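Local coordinates for possible periplasmic protein (Campylobacter jejuni, PDB 3RGC) that is a SurA-like periplasmic chaperone, probably with peptidyl-prolyl cis-trans isomerase activity, at residues V7-I17 with L35-K46. Residues are numbered along the deposited sequence; the frame is centred on the assembly and turned at random.
Sequences VDKEPITTYDI and LINEKMEISQMK
Leu35 pushes its CD1 methyl into the angle between strand 10-13 and the helix that follows it, tight against Ile12 CG2 (3.5 Å), with Asp16 CB also against it. The same methyl is 3.8 Å from Ile17 CG1, the two side chains crossing at about a right angle. That helix start is held by a capping box: Thr13 OG1 accepts from Asp16 N, and Thr13 N donates a hydrogen bond to Asp16 OD2, met from above the carboxylate plane. The next residue, Ile36, sets its CG2 4.3 Å from Val7 CG2. Lys39 bends at its second torsion (chi2 -52°), which lays its aliphatic chain along Ile12, running the opposite way; its CB packs against Val7 CB. Ile42 CG2 and Ser43 CB border the carboxylate of Glu10, whose extended chain brings it to the helix surface. Ser43 OG gives a weak hydrogen bond to Asp8 OD1 (3.3 Å) in the type II' turn. Lys46 NZ stays 4.8 Å from Glu10 OE2, a loose attraction at most. Strand 10-13 runs nearly antiparallel (155°) to helix segment 35-46, at the edge of a three-stranded antiparallel sheet with 3-7 central and 247-249 beyond, while Met40 and Glu41 turn away toward helices 218-244 and 86-107.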
loop_
_atom_site.group_PDB
_atom_site.type_symbol
_atom_site.label_atom_id
_atom_site.label_comp_id
_atom_site.label_asym_id
_atom_site.label_seq_id
_atom_site.Cartn_x
_atom_site.Cartn_y
_atom_site.Cartn_z
ATOM N N VAL B 7 23.751 -35.656 -21.624
ATOM C CA VAL B 7 22.508 -34.994 -22.001
ATOM C C VAL B 7 22.799 -34.162 -23.237
ATOM O O VAL B 7 23.682 -33.302 -23.219
ATOM C CB VAL B 7 21.986 -34.091 -20.879
ATOM C CG1 VAL B 7 20.657 -33.422 -21.294
ATOM C CG2 VAL B 7 21.821 -34.890 -19.607
ATOM N N ASP B 8 22.055 -34.421 -24.310
ATOM C CA ASP B 8 22.527 -34.068 -25.637
ATOM C C ASP B 8 23.889 -34.724 -25.764
ATOM O O ASP B 8 23.984 -35.946 -25.909
ATOM C CB ASP B 8 22.644 -32.559 -25.814
ATOM C CG ASP B 8 21.457 -31.971 -26.543
ATOM O OD1 ASP B 8 21.299 -30.730 -26.526
ATOM O OD2 ASP B 8 20.679 -32.755 -27.131
ATOM N N LYS B 9 24.943 -33.924 -25.676
ATOM C CA LYS B 9 26.288 -34.481 -25.652
ATOM C C LYS B 9 27.018 -34.079 -24.369
ATOM O O LYS B 9 28.112 -34.566 -24.080
ATOM C CB LYS B 9 27.074 -34.049 -26.893
ATOM N N GLU B 10 26.382 -33.209 -23.590
ATOM C CA GLU B 10 26.964 -32.678 -22.365
ATOM C C GLU B 10 26.998 -33.693 -21.213
ATOM O O GLU B 10 25.964 -34.165 -20.752
ATOM C CB GLU B 10 26.246 -31.385 -21.966
ATOM C CG GLU B 10 26.468 -30.274 -22.991
ATOM C CD GLU B 10 25.508 -29.108 -22.843
ATOM O OE1 GLU B 10 25.051 -28.853 -21.709
ATOM O OE2 GLU B 10 25.213 -28.448 -23.867
ATOM N N PRO B 11 28.207 -34.031 -20.751
ATOM C CA PRO B 11 28.407 -35.067 -19.727
ATOM C C PRO B 11 28.057 -34.608 -18.311
ATOM O O PRO B 11 28.224 -33.440 -17.956
ATOM C CB PRO B 11 29.908 -35.357 -19.827
ATOM C CG PRO B 11 30.500 -34.050 -20.259
ATOM C CD PRO B 11 29.479 -33.429 -21.194
ATOM N N ILE B 12 27.568 -35.541 -17.505
ATOM C CA ILE B 12 27.307 -35.290 -16.094
ATOM C C ILE B 12 28.053 -36.354 -15.336
ATOM O O ILE B 12 27.808 -37.542 -15.527
ATOM C CB ILE B 12 25.818 -35.432 -15.749
ATOM C CG1 ILE B 12 24.979 -34.426 -16.539
ATOM C CG2 ILE B 12 25.617 -35.280 -14.241
ATOM C CD1 ILE B 12 23.464 -34.606 -16.382
ATOM N N THR B 13 28.978 -35.933 -14.488
ATOM C CA THR B 13 29.889 -36.867 -13.855
ATOM C C THR B 13 29.364 -37.268 -12.494
ATOM O O THR B 13 28.528 -36.580 -11.907
ATOM C CB THR B 13 31.288 -36.246 -13.659
ATOM O OG1 THR B 13 31.221 -35.208 -12.671
ATOM C CG2 THR B 13 31.796 -35.676 -14.952
ATOM N N THR B 14 29.875 -38.378 -11.983
ATOM C CA THR B 14 29.547 -38.778 -10.623
ATOM C C THR B 14 29.983 -37.700 -9.633
ATOM O O THR B 14 29.396 -37.561 -8.550
ATOM C CB THR B 14 30.187 -40.117 -10.280
ATOM O OG1 THR B 14 31.588 -40.063 -10.573
ATOM C CG2 THR B 14 29.549 -41.226 -11.122
ATOM N N TYR B 15 30.995 -36.922 -10.015
ATOM C CA TYR B 15 31.449 -35.818 -9.178
ATOM C C TYR B 15 30.378 -34.729 -9.108
ATOM O O TYR B 15 30.005 -34.295 -8.022
ATOM C CB TYR B 15 32.770 -35.249 -9.693
ATOM N N ASP B 16 29.873 -34.308 -10.267
ATOM C CA ASP B 16 28.775 -33.346 -10.321
ATOM C C ASP B 16 27.599 -33.769 -9.451
ATOM O O ASP B 16 27.089 -32.975 -8.664
ATOM C CB ASP B 16 28.270 -33.160 -11.755
ATOM C CG ASP B 16 29.340 -32.666 -12.691
ATOM O OD1 ASP B 16 30.286 -32.004 -12.223
ATOM O OD2 ASP B 16 29.234 -32.935 -13.902
ATOM N N ILE B 17 27.155 -35.011 -9.624
ATOM C CA ILE B 17 26.038 -35.543 -8.849
ATOM C C ILE B 17 26.371 -35.462 -7.375
ATOM O O ILE B 17 25.536 -35.085 -6.556
ATOM C CB ILE B 17 25.737 -37.018 -9.212
ATOM C CG1 ILE B 17 25.216 -37.127 -10.641
ATOM C CG2 ILE B 17 24.701 -37.608 -8.266
ATOM C CD1 ILE B 17 25.610 -38.415 -11.317
ATOM N N LEU B 35 20.617 -31.693 -12.360
ATOM C CA LEU B 35 21.717 -31.693 -13.312
ATOM C C LEU B 35 21.213 -31.914 -14.734
ATOM O O LEU B 35 21.728 -31.315 -15.678
ATOM C CB LEU B 35 22.766 -32.740 -12.926
ATOM C CG LEU B 35 23.728 -32.339 -11.803
ATOM C CD1 LEU B 35 24.615 -33.504 -11.410
ATOM C CD2 LEU B 35 24.590 -31.156 -12.240
ATOM N N ILE B 36 20.188 -32.750 -14.891
ATOM C CA ILE B 36 19.650 -32.995 -16.226
ATOM C C ILE B 36 19.033 -31.708 -16.751
ATOM O O ILE B 36 19.331 -31.279 -17.858
ATOM C CB ILE B 36 18.615 -34.130 -16.264
ATOM C CG1 ILE B 36 19.254 -35.459 -15.860
ATOM C CG2 ILE B 36 18.003 -34.248 -17.640
ATOM C CD1 ILE B 36 18.394 -36.638 -16.165
ATOM N N ASN B 37 18.201 -31.073 -15.940
ATOM C CA ASN B 37 17.606 -29.801 -16.342
ATOM C C ASN B 37 18.639 -28.686 -16.559
ATOM O O ASN B 37 18.493 -27.881 -17.473
ATOM C CB ASN B 37 16.531 -29.363 -15.342
ATOM C CG ASN B 37 15.880 -28.047 -15.722
ATOM O OD1 ASN B 37 14.963 -28.005 -16.547
ATOM N ND2 ASN B 37 16.347 -26.962 -15.113
ATOM N N GLU B 38 19.682 -28.628 -15.733
ATOM C CA GLU B 38 20.714 -27.609 -15.946
ATOM C C GLU B 38 21.380 -27.784 -17.291
ATOM O O GLU B 38 21.714 -26.813 -17.952
ATOM C CB GLU B 38 21.781 -27.654 -14.870
ATOM C CG GLU B 38 21.420 -26.919 -13.605
ATOM C CD GLU B 38 22.588 -26.864 -12.644
ATOM O OE1 GLU B 38 23.708 -27.243 -13.062
ATOM O OE2 GLU B 38 22.386 -26.449 -11.480
ATOM N N LYS B 39 21.589 -29.025 -17.708
ATOM C CA LYS B 39 22.235 -29.233 -19.004
ATOM C C LYS B 39 21.315 -28.817 -20.145
ATOM O O LYS B 39 21.773 -28.281 -21.145
ATOM C CB LYS B 39 22.696 -30.675 -19.179
ATOM C CG LYS B 39 23.719 -31.117 -18.155
ATOM C CD LYS B 39 24.871 -30.136 -18.088
ATOM C CE LYS B 39 25.919 -30.588 -17.095
ATOM N NZ LYS B 39 27.040 -29.609 -17.017
ATOM N N MET B 40 20.017 -29.066 -19.989
ATOM C CA MET B 40 19.043 -28.634 -20.983
ATOM C C MET B 40 19.099 -27.116 -21.131
ATOM O O MET B 40 19.069 -26.601 -22.240
ATOM C CB MET B 40 17.621 -29.084 -20.613
ATOM C CG MET B 40 17.327 -30.568 -20.831
ATOM S SD MET B 40 15.657 -31.051 -20.277
ATOM C CE MET B 40 14.734 -29.964 -21.263
ATOM N N GLU B 41 19.196 -26.400 -20.012
ATOM C CA GLU B 41 19.202 -24.933 -20.053
ATOM C C GLU B 41 20.451 -24.405 -20.730
ATOM O O GLU B 41 20.386 -23.528 -21.581
ATOM C CB GLU B 41 19.151 -24.346 -18.639
ATOM C CG GLU B 41 17.827 -24.554 -17.919
ATOM C CD GLU B 41 17.912 -24.201 -16.441
ATOM O OE1 GLU B 41 19.040 -24.073 -15.921
ATOM O OE2 GLU B 41 16.855 -24.060 -15.798
ATOM N N ILE B 42 21.596 -24.936 -20.323
ATOM C CA ILE B 42 22.873 -24.528 -20.893
ATOM C C ILE B 42 22.847 -24.686 -22.400
ATOM O O ILE B 42 23.312 -23.814 -23.130
ATOM C CB ILE B 42 24.018 -25.355 -20.312
ATOM C CG1 ILE B 42 24.277 -24.947 -18.861
ATOM C CG2 ILE B 42 25.279 -25.179 -21.140
ATOM C CD1 ILE B 42 25.116 -25.956 -18.088
ATOM N N SER B 43 22.280 -25.793 -22.867
ATOM C CA SER B 43 22.219 -26.069 -24.306
ATOM C C SER B 43 21.289 -25.113 -25.045
ATOM O O SER B 43 21.555 -24.702 -26.176
ATOM C CB SER B 43 21.806 -27.523 -24.545
ATOM O OG SER B 43 20.828 -27.606 -25.565
ATOM N N GLN B 44 20.176 -24.774 -24.408
ATOM C CA GLN B 44 19.269 -23.774 -24.944
ATOM C C GLN B 44 19.932 -22.390 -24.928
ATOM O O GLN B 44 19.730 -21.585 -25.835
ATOM C CB GLN B 44 17.981 -23.744 -24.126
ATOM C CG GLN B 44 17.105 -24.962 -24.358
ATOM C CD GLN B 44 16.795 -25.184 -25.835
ATOM O OE1 GLN B 44 16.345 -24.274 -26.541
ATOM N NE2 GLN B 44 17.041 -26.400 -26.308
ATOM N N MET B 45 20.722 -22.121 -23.891
ATOM C CA MET B 45 21.469 -20.872 -23.803
ATOM C C MET B 45 22.381 -20.681 -25.026
ATOM O O MET B 45 22.416 -19.614 -25.627
ATOM C CB MET B 45 22.266 -20.827 -22.489
ATOM C CG MET B 45 21.398 -20.491 -21.241
ATOM S SD MET B 45 22.325 -20.327 -19.698
ATOM C CE MET B 45 23.734 -19.382 -20.244
ATOM N N LYS B 46 23.100 -21.729 -25.401
ATOM C CA LYS B 46 23.931 -21.716 -26.601
ATOM C C LYS B 46 23.118 -21.411 -27.858
ATOM O O LYS B 46 23.431 -20.481 -28.607
ATOM C CB LYS B 46 24.608 -23.078 -26.785
ATOM C CG LYS B 46 25.478 -23.514 -25.617
ATOM C CD LYS B 46 26.052 -24.900 -25.863
ATOM C CE LYS B 46 26.814 -25.396 -24.652
ATOM N NZ LYS B 46 27.840 -24.413 -24.250
#